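Local coordinates for Lysine/ornithine decarboxylase (PDB 5GJO), which decarboxylates both L-lysine and L-ornithine, with pyridoxal 5'-phosphate as cofactor, to give cadaverine and putrescine, at residues A[103-106]-A[107-111]; A[204-208]-A[209-213]. The protein carries 2 engineered substitutions. All coordinates share one frame; numbering follows the deposited sequence.

How the contacts relate
Followed from the N terminus, the chain forms contact 1 at the end of helix 100-109 and, well after that contact has closed, contact 2 at the end of helix 189-207. They run in series without nesting or crossing. Each closes only a tight turn, a Schellman motif that leads from a helix toward the next strand: 113-116 after contact 1, 214-216 after contact 2. Both strands belong to the parallel eight-stranded sheet of the pyridoxal-binding barrel, a TIM-barrel domain, so the two contacts are comparable helix-to-strand junctions in one domain. The centres of contact 1 and contact 2 lie about 28 Å apart and their nearest atoms about 15 Å apart, so they do not touch.

Contact 1: residues A[103-106]-A[107-111]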
ATOM      1  N   LEU A 103       8.772   3.105 -21.862  1.00 24.20           N
ATOM      2  CA  LEU A 103       9.291   2.949 -23.214  1.00 25.92           C
ATOM      3  C   LEU A 103      10.551   3.794 -23.440  1.00 24.23           C
ATOM      4  O   LEU A 103      11.467   3.370 -24.095  1.00 26.23           O
ATOM      5  CB  LEU A 103       8.209   3.165 -24.271  1.00 27.46           C
ATOM      6  CG  LEU A 103       7.301   1.945 -24.377  1.00 26.08           C
ATOM      7  CD1 LEU A 103       6.007   2.232 -25.085  1.00 29.44           C
ATOM      8  CD2 LEU A 103       7.978   0.720 -24.939  1.00 30.52           C
ATOM      9  N   LYS A 104      10.569   4.987 -22.892  1.00 25.32           N
ATOM     10  CA  LYS A 104      11.758   5.818 -22.966  1.00 27.99           C
ATOM     11  C   LYS A 104      12.951   5.216 -22.242  1.00 25.91           C
ATOM     12  O   LYS A 104      14.043   5.220 -22.754  1.00 24.14           O
ATOM     13  CB  LYS A 104      11.477   7.213 -22.424  1.00 31.71           C
ATOM     14  CG  LYS A 104      12.581   8.195 -22.756  1.00 41.30           C
ATOM     15  CD  LYS A 104      12.326   9.561 -22.153  1.00 55.68           C
ATOM     16  CE  LYS A 104      13.449  10.548 -22.462  1.00 59.63           C
ATOM     17  NZ  LYS A 104      14.565  10.389 -21.498  1.00 57.53           N
ATOM     18  N   ALA A 105      12.723   4.668 -21.055  1.00 24.45           N
ATOM     19  CA  ALA A 105      13.812   3.949 -20.364  1.00 23.34           C
ATOM     20  C   ALA A 105      14.304   2.749 -21.126  1.00 21.08           C
ATOM     21  O   ALA A 105      15.505   2.469 -21.226  1.00 22.28           O
ATOM     22  CB  ALA A 105      13.404   3.595 -18.903  1.00 24.25           C
ATOM     23  N   ALA A 106      13.377   2.012 -21.727  1.00 21.74           N
ATOM     24  CA  ALA A 106      13.755   0.870 -22.514  1.00 23.04           C
ATOM     25  C   ALA A 106      14.671   1.288 -23.661  1.00 24.00           C
ATOM     26  O   ALA A 106      15.700   0.664 -23.853  1.00 21.34           O
ATOM     27  CB  ALA A 106      12.546   0.119 -23.029  1.00 24.44           C
ATOM     28  N   ALA A 107      14.308   2.369 -24.347  1.00 25.87           N
ATOM     29  CA  ALA A 107      15.116   2.883 -25.491  1.00 28.30           C
ATOM     30  C   ALA A 107      16.499   3.281 -24.983  1.00 25.64           C
ATOM     31  O   ALA A 107      17.489   2.793 -25.466  1.00 28.22           O
ATOM     32  CB  ALA A 107      14.450   4.087 -26.104  1.00 28.21           C
ATOM     33  N   ASP A 108      16.506   4.084 -23.947  1.00 26.30           N
ATOM     34  CA  ASP A 108      17.801   4.531 -23.318  1.00 28.36           C
ATOM     35  C   ASP A 108      18.728   3.401 -22.925  1.00 29.26           C
ATOM     36  O   ASP A 108      19.946   3.455 -23.193  1.00 24.97           O
ATOM     37  CB  ASP A 108      17.529   5.439 -22.154  1.00 27.52           C
ATOM     38  CG  ASP A 108      16.825   6.729 -22.580  1.00 38.31           C
ATOM     39  OD1 ASP A 108      16.809   7.073 -23.812  1.00 40.87           O
ATOM     40  OD2 ASP A 108      16.253   7.413 -21.690  1.00 38.21           O
ATOM     41  N   TYR A 109      18.183   2.301 -22.389  1.00 24.52           N
ATOM     42  CA  TYR A 109      19.032   1.247 -21.910  1.00 20.79           C
ATOM     43  C   TYR A 109      19.215   0.114 -22.823  1.00 19.02           C
ATOM     44  O   TYR A 109      19.841  -0.907 -22.477  1.00 21.29           O
ATOM     45  CB  TYR A 109      18.571   0.781 -20.540  1.00 25.80           C
ATOM     46  CG  TYR A 109      18.486   1.838 -19.496  1.00 25.62           C
ATOM     47  CD1 TYR A 109      19.550   2.721 -19.257  1.00 30.72           C
ATOM     48  CD2 TYR A 109      17.359   1.937 -18.660  1.00 28.53           C
ATOM     49  CE1 TYR A 109      19.425   3.709 -18.264  1.00 29.91           C
ATOM     50  CE2 TYR A 109      17.249   2.898 -17.671  1.00 30.27           C
ATOM     51  CZ  TYR A 109      18.298   3.776 -17.470  1.00 33.38           C
ATOM     52  OH  TYR A 109      18.159   4.707 -16.478  1.00 37.98           O
ATOM     53  N   ASN A 110      18.684   0.245 -24.056  1.00 23.48           N
ATOM     54  CA  ASN A 110      18.836  -0.806 -25.059  1.00 21.10           C
ATOM     55  C   ASN A 110      18.090  -2.089 -24.595  1.00 18.42           C
ATOM     56  O   ASN A 110      18.559  -3.213 -24.829  1.00 19.77           O
ATOM     57  CB  ASN A 110      20.287  -1.144 -25.383  1.00 25.09           C
ATOM     58  CG  ASN A 110      21.065   0.055 -25.985  1.00 31.24           C
ATOM     59  OD1 ASN A 110      20.531   0.790 -26.792  1.00 33.65           O
ATOM     60  ND2 ASN A 110      22.331   0.188 -25.638  1.00 31.83           N
ATOM     61  N   VAL A 111      16.956  -1.900 -23.932  1.00 19.37           N
ATOM     62  CA  VAL A 111      16.096  -3.015 -23.606  1.00 19.05           C
ATOM     63  C   VAL A 111      15.289  -3.231 -24.864  1.00 22.32           C
ATOM     64  O   VAL A 111      14.593  -2.347 -25.300  1.00 26.16           O
ATOM     65  CB  VAL A 111      15.123  -2.678 -22.478  1.00 18.42           C
ATOM     66  CG1 VAL A 111      14.131  -3.804 -22.301  1.00 20.11           C
ATOM     67  CG2 VAL A 111      15.853  -2.406 -21.177  1.00 17.59           C
TER
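The Tyr109 ring meets its own helix obliquely: Ala105 O lies 3.2 Å from Tyr109 CD2, and Ala105 CB touches Tyr109 CE2 at 4.1 Å. Beyond the segment the ring stacks with His82 and its side chain touches Met78 and Glu79 of helix 75-83. CG of Tyr109 stands opposite the carbonyl carbon (chi1 -56°), which folds the ring back along the preceding turn. An alanine at this position is likely to open a gap beside Ala105 and leave the His82 ring without its stacking partner. On the exposed side of the same turn, Lys104 bends at its last torsion (chi4 -83°) and reaches Asp108 OD2 from NZ at 3.4 Å, a salt bridge whose hydrogen bond is weak. The helix ends in a Schellman motif: Asn110 has positive phi (65°), Val111 N bonds to Ala106 O at 2.9 Å, and Asn110 N bonds to Ala107 O at 3.1 Å. This turn sets Val111 CB 3.8 Å from Ala106 CB, a small apolar contact beside strand 113-116, whose Phe114 also touches Ala106. The exposed Lys104-Asp108 pair is thus probably a loose tie, whereas Ala105, Ala106 and Val111, all buried, join the helix end to helix 75-83 and strand 113-116.

Contact 2: residues A[204-208]-A[209-213]; sequences EAEEM and GMHLT
Leu212 CG points away from its own carbonyl carbon (chi1 -59°), which directs CD1 back to within 3.6 Å of Ala205 CB. Met210 starts with CG opposite its backbone N (chi1 -159°) and bends at its last torsion; its CE ends 4.1 Å from Ala205 CB and 3.9 Å from Met208 SD. The two methionines lie side by side, pointing the same way, and touch sulfur to methyl. Helix 160-169 borders this apolar group: its Leu161 touches Ala205 and Met208, and its Leu164 touches Met210.

The backbone closes helix 189-207 with a Schellman motif. Met210 N bonds to Ala205 O at 3.1 Å. Gly209 N bonds to Glu206 O at 3.0 Å, but from above the carbonyl plane, with a C=O...N angle of only 108°. Gly209 has positive phi, and a beta carbon here would run into the Met208 carbonyl oxygen, so the turn itself calls for glycine. The reversal also places Met210 O 3.5 Å from Glu206 CA in a CA-H...O contact.

On the more exposed side, Glu206 folds back at chi2, so that its end lies alongside His211. One water lies between Glu206 and the Leu212 amide, accepting from Leu212 N at 3.0 Å and probably donating to Glu206 OE1, though it has more acceptors in reach than protons; it would thereby link that amide to a side chain of the last helical turn. Farther on, Thr213 makes backbone hydrogen bonds with Met175 and Ala252, where the chain approaches strand 214-216.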
ATOM      1  N   GLU A 204       1.918 -23.873 -36.240  1.00 21.86           N
ATOM      2  CA  GLU A 204       1.118 -23.044 -37.186  1.00 23.96           C
ATOM      3  C   GLU A 204       1.901 -21.811 -37.648  1.00 25.34           C
ATOM      4  O   GLU A 204       1.883 -21.423 -38.850  1.00 22.98           O
ATOM      5  CB  GLU A 204      -0.233 -22.651 -36.567  1.00 23.96           C
ATOM      6  CG  GLU A 204      -1.143 -23.804 -36.265  1.00 25.38           C
ATOM      7  CD  GLU A 204      -2.448 -23.404 -35.574  1.00 33.84           C
ATOM      8  OE1 GLU A 204      -3.241 -24.323 -35.216  1.00 33.60           O
ATOM      9  OE2 GLU A 204      -2.676 -22.191 -35.371  1.00 39.44           O
ATOM     10  N   ALA A 205       2.621 -21.159 -36.751  1.00 20.77           N
ATOM     11  CA  ALA A 205       3.479 -20.041 -37.157  1.00 20.41           C
ATOM     12  C   ALA A 205       4.512 -20.461 -38.231  1.00 25.39           C
ATOM     13  O   ALA A 205       4.747 -19.699 -39.136  1.00 28.10           O
ATOM     14  CB  ALA A 205       4.273 -19.505 -35.980  1.00 21.20           C
ATOM     15  N   GLU A 206       5.099 -21.636 -38.080  1.00 26.50           N
ATOM     16  CA  GLU A 206       6.179 -22.065 -38.944  1.00 30.66           C
ATOM     17  C   GLU A 206       5.698 -22.165 -40.373  1.00 36.16           C
ATOM     18  O   GLU A 206       6.408 -21.827 -41.303  1.00 31.89           O
ATOM     19  CB  GLU A 206       6.719 -23.402 -38.493  1.00 31.51           C
ATOM     20  CG  GLU A 206       7.933 -23.853 -39.260  1.00 37.86           C
ATOM     21  CD  GLU A 206       9.199 -23.121 -38.882  1.00 44.96           C
ATOM     22  OE1 GLU A 206       9.231 -22.481 -37.824  1.00 50.73           O
ATOM     23  OE2 GLU A 206      10.178 -23.199 -39.638  1.00 57.91           O
ATOM     24  N   GLU A 207       4.474 -22.641 -40.519  1.00 35.94           N
ATOM     25  CA  GLU A 207       3.809 -22.744 -41.803  1.00 40.31           C
ATOM     26  C   GLU A 207       3.583 -21.411 -42.441  1.00 43.70           C
ATOM     27  O   GLU A 207       3.633 -21.305 -43.639  1.00 57.47           O
ATOM     28  CB  GLU A 207       2.509 -23.504 -41.677  1.00 38.01           C
ATOM     29  CG  GLU A 207       2.719 -24.835 -41.031  1.00 46.06           C
ATOM     30  CD  GLU A 207       1.830 -25.903 -41.606  1.00 55.74           C
ATOM     31  OE1 GLU A 207       2.328 -27.019 -41.806  1.00 55.65           O
ATOM     32  OE2 GLU A 207       0.652 -25.608 -41.850  1.00 56.68           O
ATOM     33  N   MET A 208       3.310 -20.400 -41.639  1.00 43.57           N
ATOM     34  CA  MET A 208       3.082 -19.055 -42.116  1.00 40.26           C
ATOM     35  C   MET A 208       4.419 -18.402 -42.438  1.00 45.76           C
ATOM     36  O   MET A 208       4.474 -17.244 -42.784  1.00 45.79           O
ATOM     37  CB  MET A 208       2.370 -18.192 -41.081  1.00 43.26           C
ATOM     38  CG  MET A 208       1.015 -18.665 -40.581  1.00 50.16           C
ATOM     39  SD  MET A 208       0.532 -17.715 -39.124  1.00 56.03           S
ATOM     40  CE  MET A 208      -1.170 -18.139 -38.952  1.00 60.39           C
ATOM     41  N   GLY A 209       5.504 -19.125 -42.239  1.00 43.20           N
ATOM     42  CA  GLY A 209       6.817 -18.583 -42.493  1.00 45.55           C
ATOM     43  C   GLY A 209       7.422 -17.722 -41.392  1.00 44.44           C
ATOM     44  O   GLY A 209       8.481 -17.157 -41.575  1.00 43.40           O
ATOM     45  N   MET A 210       6.754 -17.650 -40.245  1.00 37.25           N
ATOM     46  CA  MET A 210       7.231 -16.925 -39.078  1.00 28.22           C
ATOM     47  C   MET A 210       7.972 -17.970 -38.263  1.00 29.17           C
ATOM     48  O   MET A 210       7.409 -18.981 -37.939  1.00 36.46           O
ATOM     49  CB  MET A 210       5.995 -16.457 -38.316  1.00 27.76           C
ATOM     50  CG  MET A 210       6.117 -15.304 -37.356  1.00 30.40           C
ATOM     51  SD  MET A 210       4.551 -14.439 -37.099  1.00 30.51           S
ATOM     52  CE  MET A 210       3.347 -15.750 -37.199  1.00 33.54           C
ATOM     53  N   HIS A 211       9.231 -17.777 -37.928  1.00 29.03           N
ATOM     54  CA  HIS A 211       9.864 -18.879 -37.240  1.00 30.57           C
ATOM     55  C   HIS A 211      10.058 -18.404 -35.828  1.00 26.11           C
ATOM     56  O   HIS A 211      10.863 -17.502 -35.579  1.00 25.30           O
ATOM     57  CB  HIS A 211      11.185 -19.257 -37.852  1.00 33.40           C
ATOM     58  CG  HIS A 211      11.854 -20.372 -37.131  1.00 33.69           C
ATOM     59  ND1 HIS A 211      13.036 -20.204 -36.442  1.00 39.09           N
ATOM     60  CD2 HIS A 211      11.489 -21.663 -36.937  1.00 34.44           C
ATOM     61  CE1 HIS A 211      13.409 -21.355 -35.915  1.00 33.40           C
ATOM     62  NE2 HIS A 211      12.475 -22.250 -36.186  1.00 38.09           N
ATOM     63  N   LEU A 212       9.403 -19.095 -34.902  1.00 23.82           N
ATOM     64  CA  LEU A 212       9.451 -18.593 -33.485  1.00 23.02           C
ATOM     65  C   LEU A 212      10.545 -19.379 -32.806  1.00 18.35           C
ATOM     66  O   LEU A 212      10.616 -20.578 -32.943  1.00 21.30           O
ATOM     67  CB  LEU A 212       8.099 -18.851 -32.803  1.00 21.50           C
ATOM     68  CG  LEU A 212       6.910 -18.166 -33.499  1.00 20.19           C
ATOM     69  CD1 LEU A 212       5.610 -18.452 -32.774  1.00 20.30           C
ATOM     70  CD2 LEU A 212       7.034 -16.672 -33.654  1.00 22.46           C
ATOM     71  N   THR A 213      11.345 -18.661 -32.085  1.00 20.66           N
ATOM     72  CA  THR A 213      12.581 -19.194 -31.506  1.00 20.35           C
ATOM     73  C   THR A 213      12.550 -19.321 -29.935  1.00 20.15           C
ATOM     74  O   THR A 213      13.375 -20.057 -29.379  1.00 18.56           O
ATOM     75  CB  THR A 213      13.760 -18.262 -31.854  1.00 20.56           C
ATOM     76  OG1 THR A 213      13.541 -16.936 -31.453  1.00 21.00           O
ATOM     77  CG2 THR A 213      14.028 -18.195 -33.404  1.00 27.04           C
TER
HETATM   78  O   HOH W   1       7.499 -21.287 -35.432  1.00 20.99           O